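Local coordinates for alanine racemase (Corynebacterium glutamicum, PDB 2DY3), which is a fold-type III pyridoxal-5'-phosphate enzyme of two subunits, each joining a TIM barrel to a beta domain, at residues N2-N16 with H230-V242. Residues are numbered along the deposited sequence; the frame is centred on the assembly and turned at random.
Sequences NLLTTKIDLDAIAHN and HGLKPAMTWEAKV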
# COMPACT_ATOMS: atom_id res chain seq x y z
N ASN B 2 6.54 -18.20 -1.24
CA ASN B 2 6.39 -16.90 -0.61
C ASN B 2 5.71 -16.97 0.75
O ASN B 2 4.73 -17.69 0.93
CB ASN B 2 5.62 -15.97 -1.55
CG ASN B 2 6.38 -15.68 -2.82
OD1 ASN B 2 7.53 -15.23 -2.77
ND2 ASN B 2 5.76 -15.94 -3.96
N LEU B 3 6.24 -16.21 1.71
CA LEU B 3 5.70 -16.21 3.07
C LEU B 3 4.46 -15.35 3.25
O LEU B 3 3.72 -15.51 4.23
CB LEU B 3 6.78 -15.74 4.05
CG LEU B 3 8.09 -16.53 4.08
CD1 LEU B 3 9.12 -15.76 4.91
CD2 LEU B 3 7.85 -17.91 4.65
N LEU B 4 4.22 -14.43 2.33
CA LEU B 4 3.08 -13.53 2.44
C LEU B 4 2.39 -13.37 1.09
O LEU B 4 2.99 -12.91 0.12
CB LEU B 4 3.56 -12.17 2.95
CG LEU B 4 2.49 -11.12 3.21
CD1 LEU B 4 1.52 -11.64 4.27
CD2 LEU B 4 3.15 -9.82 3.65
N THR B 5 1.12 -13.73 1.02
CA THR B 5 0.40 -13.63 -0.24
C THR B 5 -1.08 -13.36 -0.10
O THR B 5 -1.66 -13.44 0.99
CB THR B 5 0.52 -14.95 -1.04
OG1 THR B 5 -0.33 -15.93 -0.45
CG2 THR B 5 1.96 -15.48 -1.01
N THR B 6 -1.70 -13.01 -1.23
CA THR B 6 -3.13 -12.81 -1.29
C THR B 6 -3.58 -13.82 -2.34
O THR B 6 -3.02 -13.88 -3.43
CB THR B 6 -3.52 -11.40 -1.77
OG1 THR B 6 -2.78 -11.07 -2.96
CG2 THR B 6 -3.26 -10.37 -0.68
N LYS B 7 -4.56 -14.65 -1.98
CA LYS B 7 -5.09 -15.65 -2.91
C LYS B 7 -6.28 -15.01 -3.60
O LYS B 7 -7.22 -14.59 -2.93
CB LYS B 7 -5.61 -16.88 -2.18
CG LYS B 7 -4.58 -17.87 -1.68
CD LYS B 7 -5.31 -19.06 -1.06
CE LYS B 7 -4.37 -20.18 -0.66
NZ LYS B 7 -5.12 -21.33 -0.05
N ILE B 8 -6.23 -14.93 -4.92
CA ILE B 8 -7.33 -14.36 -5.66
C ILE B 8 -8.08 -15.46 -6.39
O ILE B 8 -7.56 -16.06 -7.34
CB ILE B 8 -6.86 -13.32 -6.70
CG1 ILE B 8 -5.93 -12.31 -6.03
CG2 ILE B 8 -8.05 -12.59 -7.29
CD1 ILE B 8 -6.51 -11.66 -4.79
N ASP B 9 -9.30 -15.74 -5.94
CA ASP B 9 -10.13 -16.76 -6.54
C ASP B 9 -10.86 -16.18 -7.75
O ASP B 9 -11.86 -15.48 -7.59
CB ASP B 9 -11.14 -17.27 -5.52
CG ASP B 9 -12.01 -18.39 -6.06
OD1 ASP B 9 -12.01 -18.62 -7.29
OD2 ASP B 9 -12.69 -19.04 -5.24
N LEU B 10 -10.37 -16.47 -8.95
CA LEU B 10 -10.98 -15.96 -10.17
C LEU B 10 -12.36 -16.55 -10.44
O LEU B 10 -13.23 -15.85 -10.98
CB LEU B 10 -10.05 -16.20 -11.36
CG LEU B 10 -8.74 -15.39 -11.28
CD1 LEU B 10 -7.83 -15.70 -12.47
CD2 LEU B 10 -9.08 -13.92 -11.23
N ASP B 11 -12.57 -17.81 -10.09
CA ASP B 11 -13.87 -18.44 -10.30
C ASP B 11 -14.92 -17.69 -9.49
O ASP B 11 -16.06 -17.53 -9.93
CB ASP B 11 -13.87 -19.91 -9.88
CG ASP B 11 -13.09 -20.79 -10.82
OD1 ASP B 11 -13.21 -20.62 -12.05
OD2 ASP B 11 -12.36 -21.67 -10.33
N ALA B 12 -14.53 -17.24 -8.31
CA ALA B 12 -15.44 -16.50 -7.44
C ALA B 12 -15.83 -15.21 -8.16
O ALA B 12 -16.98 -14.78 -8.09
CB ALA B 12 -14.76 -16.18 -6.11
N ILE B 13 -14.87 -14.61 -8.85
CA ILE B 13 -15.11 -13.37 -9.59
C ILE B 13 -16.08 -13.62 -10.76
O ILE B 13 -17.00 -12.83 -11.00
CB ILE B 13 -13.78 -12.78 -10.13
CG1 ILE B 13 -12.96 -12.25 -8.95
CG2 ILE B 13 -14.06 -11.65 -11.12
CD1 ILE B 13 -11.64 -11.62 -9.33
N ALA B 14 -15.87 -14.72 -11.48
CA ALA B 14 -16.75 -15.04 -12.59
C ALA B 14 -18.16 -15.24 -12.04
O ALA B 14 -19.13 -14.72 -12.59
CB ALA B 14 -16.27 -16.31 -13.28
N HIS B 15 -18.26 -15.97 -10.94
CA HIS B 15 -19.54 -16.23 -10.29
C HIS B 15 -20.22 -14.90 -9.96
O HIS B 15 -21.38 -14.68 -10.32
CB HIS B 15 -19.33 -17.02 -9.00
CG HIS B 15 -20.54 -17.07 -8.12
ND1 HIS B 15 -21.61 -17.90 -8.38
CD2 HIS B 15 -20.87 -16.37 -7.01
CE1 HIS B 15 -22.54 -17.71 -7.46
NE2 HIS B 15 -22.12 -16.79 -6.62
N ASN B 16 -19.49 -14.03 -9.27
CA ASN B 16 -20.00 -12.73 -8.89
C ASN B 16 -20.46 -11.96 -10.12
O ASN B 16 -21.50 -11.29 -10.09
CB ASN B 16 -18.90 -11.93 -8.17
CG ASN B 16 -18.49 -12.55 -6.85
OD1 ASN B 16 -17.40 -12.31 -6.34
ND2 ASN B 16 -19.39 -13.36 -6.27
N HIS B 230 -26.84 -11.89 -1.11
CA HIS B 230 -26.95 -11.81 -2.57
C HIS B 230 -26.25 -12.98 -3.26
O HIS B 230 -26.18 -13.04 -4.48
CB HIS B 230 -26.39 -10.48 -3.09
CG HIS B 230 -27.14 -9.28 -2.59
ND1 HIS B 230 -26.67 -8.47 -1.58
CD2 HIS B 230 -28.34 -8.77 -2.95
CE1 HIS B 230 -27.54 -7.52 -1.33
NE2 HIS B 230 -28.57 -7.68 -2.15
N GLY B 231 -25.74 -13.91 -2.46
CA GLY B 231 -25.07 -15.07 -3.02
C GLY B 231 -23.71 -14.77 -3.61
O GLY B 231 -23.27 -15.44 -4.56
N LEU B 232 -23.03 -13.77 -3.06
CA LEU B 232 -21.71 -13.40 -3.56
C LEU B 232 -20.62 -14.26 -2.94
O LEU B 232 -20.79 -14.79 -1.84
CB LEU B 232 -21.44 -11.92 -3.25
CG LEU B 232 -22.42 -10.96 -3.92
CD1 LEU B 232 -21.98 -9.52 -3.70
CD2 LEU B 232 -22.46 -11.27 -5.42
N LYS B 233 -19.52 -14.42 -3.67
CA LYS B 233 -18.39 -15.21 -3.22
C LYS B 233 -17.11 -14.38 -3.07
O LYS B 233 -16.52 -13.96 -4.06
CB LYS B 233 -18.13 -16.36 -4.19
CG LYS B 233 -18.87 -17.64 -3.87
CD LYS B 233 -20.34 -17.39 -3.61
CE LYS B 233 -21.04 -18.65 -3.15
NZ LYS B 233 -22.43 -18.37 -2.70
N PRO B 234 -16.67 -14.14 -1.82
CA PRO B 234 -15.45 -13.36 -1.58
C PRO B 234 -14.32 -13.94 -2.41
O PRO B 234 -14.20 -15.15 -2.53
CB PRO B 234 -15.23 -13.52 -0.08
CG PRO B 234 -16.64 -13.57 0.43
CD PRO B 234 -17.31 -14.52 -0.55
N ALA B 235 -13.50 -13.08 -3.00
CA ALA B 235 -12.42 -13.56 -3.85
C ALA B 235 -11.00 -13.41 -3.28
O ALA B 235 -10.07 -14.03 -3.79
CB ALA B 235 -12.50 -12.86 -5.20
N MET B 236 -10.84 -12.60 -2.24
CA MET B 236 -9.51 -12.40 -1.69
C MET B 236 -9.28 -13.00 -0.32
O MET B 236 -10.15 -12.95 0.56
CB MET B 236 -9.18 -10.89 -1.62
CG MET B 236 -7.80 -10.59 -1.02
SD MET B 236 -7.44 -8.81 -0.85
CE MET B 236 -7.11 -8.36 -2.57
N THR B 237 -8.11 -13.59 -0.15
CA THR B 237 -7.69 -14.16 1.12
C THR B 237 -6.26 -13.67 1.32
O THR B 237 -5.42 -13.81 0.42
CB THR B 237 -7.69 -15.70 1.09
OG1 THR B 237 -9.03 -16.18 0.91
CG2 THR B 237 -7.12 -16.25 2.40
N TRP B 238 -5.99 -13.07 2.47
CA TRP B 238 -4.65 -12.57 2.80
C TRP B 238 -4.11 -13.54 3.85
O TRP B 238 -4.70 -13.70 4.91
CB TRP B 238 -4.73 -11.14 3.36
CG TRP B 238 -3.41 -10.40 3.45
CD1 TRP B 238 -2.29 -10.62 2.68
CD2 TRP B 238 -3.10 -9.28 4.29
NE1 TRP B 238 -1.32 -9.70 2.99
CE2 TRP B 238 -1.79 -8.86 3.97
CE3 TRP B 238 -3.81 -8.57 5.27
CZ2 TRP B 238 -1.17 -7.78 4.59
CZ3 TRP B 238 -3.19 -7.50 5.89
CH2 TRP B 238 -1.89 -7.11 5.55
N GLU B 239 -2.98 -14.18 3.55
CA GLU B 239 -2.41 -15.15 4.48
C GLU B 239 -0.89 -15.17 4.50
O GLU B 239 -0.22 -14.89 3.50
CB GLU B 239 -2.94 -16.56 4.15
CG GLU B 239 -2.45 -17.12 2.83
CD GLU B 239 -3.18 -18.39 2.41
OE1 GLU B 239 -2.76 -19.02 1.42
OE2 GLU B 239 -4.18 -18.76 3.06
N ALA B 240 -0.34 -15.52 5.66
CA ALA B 240 1.10 -15.59 5.83
C ALA B 240 1.48 -16.90 6.47
O ALA B 240 0.66 -17.57 7.10
CB ALA B 240 1.57 -14.42 6.70
N LYS B 241 2.74 -17.28 6.31
CA LYS B 241 3.23 -18.51 6.90
C LYS B 241 4.05 -18.08 8.12
O LYS B 241 4.91 -17.20 8.01
CB LYS B 241 4.09 -19.27 5.89
CG LYS B 241 3.29 -19.69 4.66
CD LYS B 241 3.98 -20.80 3.89
CE LYS B 241 3.03 -21.39 2.85
NZ LYS B 241 3.66 -22.49 2.07
N VAL B 242 3.77 -18.69 9.26
CA VAL B 242 4.47 -18.38 10.49
C VAL B 242 5.96 -18.62 10.31
O VAL B 242 6.38 -19.70 9.89
CB VAL B 242 3.94 -19.24 11.66
CG1 VAL B 242 4.70 -18.90 12.95
CG2 VAL B 242 2.45 -19.01 11.83
O HOH W 1 -9.17 -16.56 -1.95
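An antiparallel strand pair of the beta domain, strands 4-8 and 236-241, carries this contact, and helix 10-16 extends it along loop 230-235. Thr-5 and Glu-239 form a hydrogen-bonded pair whose two backbone bonds are nearly straight (Thr-5 N to Glu-239 O 3.0 Å, 176°). Lys-7 and Thr-237 form the next hydrogen-bonded pair, with more bent bonds, and a water bridges Lys-7 O and Thr-237 OG1, which also accepts from Glu-329 N. Beyond the strand end, Asp-9 N donates to Ala-235 O (2.9 Å).

On the face of Leu-4, Thr-6 and Ile-8, the Trp-238 indole slants across Leu-4 and Thr-6: Thr-6 CG2 reaches Trp-238 CD1 at 3.5 Å, and Leu-4 CD1 sits between Trp-238 NE1 and Ala-240 CB, 3.7 Å from each. Ile-8 CD1 lies 4.0 Å from Met-236 CE, the two side chains side by side. Trp-238 NE1 is buried there without a polar partner. On the other face, Lys-7 and Glu-239 make a long, uncertain salt bridge.

Asp-9 N-caps the helix, its OD1 met by Ala-12 N from above the carboxylate plane. With CG anti to the backbone N (chi1 168°), His-15 swings its ring toward the loop, where NE2 donates in the ring plane to Gly-231 O (2.7 Å). Ala-235 CB packs on Ile-13 CG1 (3.8 Å). Between strands 236-247 and 357-360, the N-terminal strand belongs to the C-terminal beta domain, as in alanine racemases.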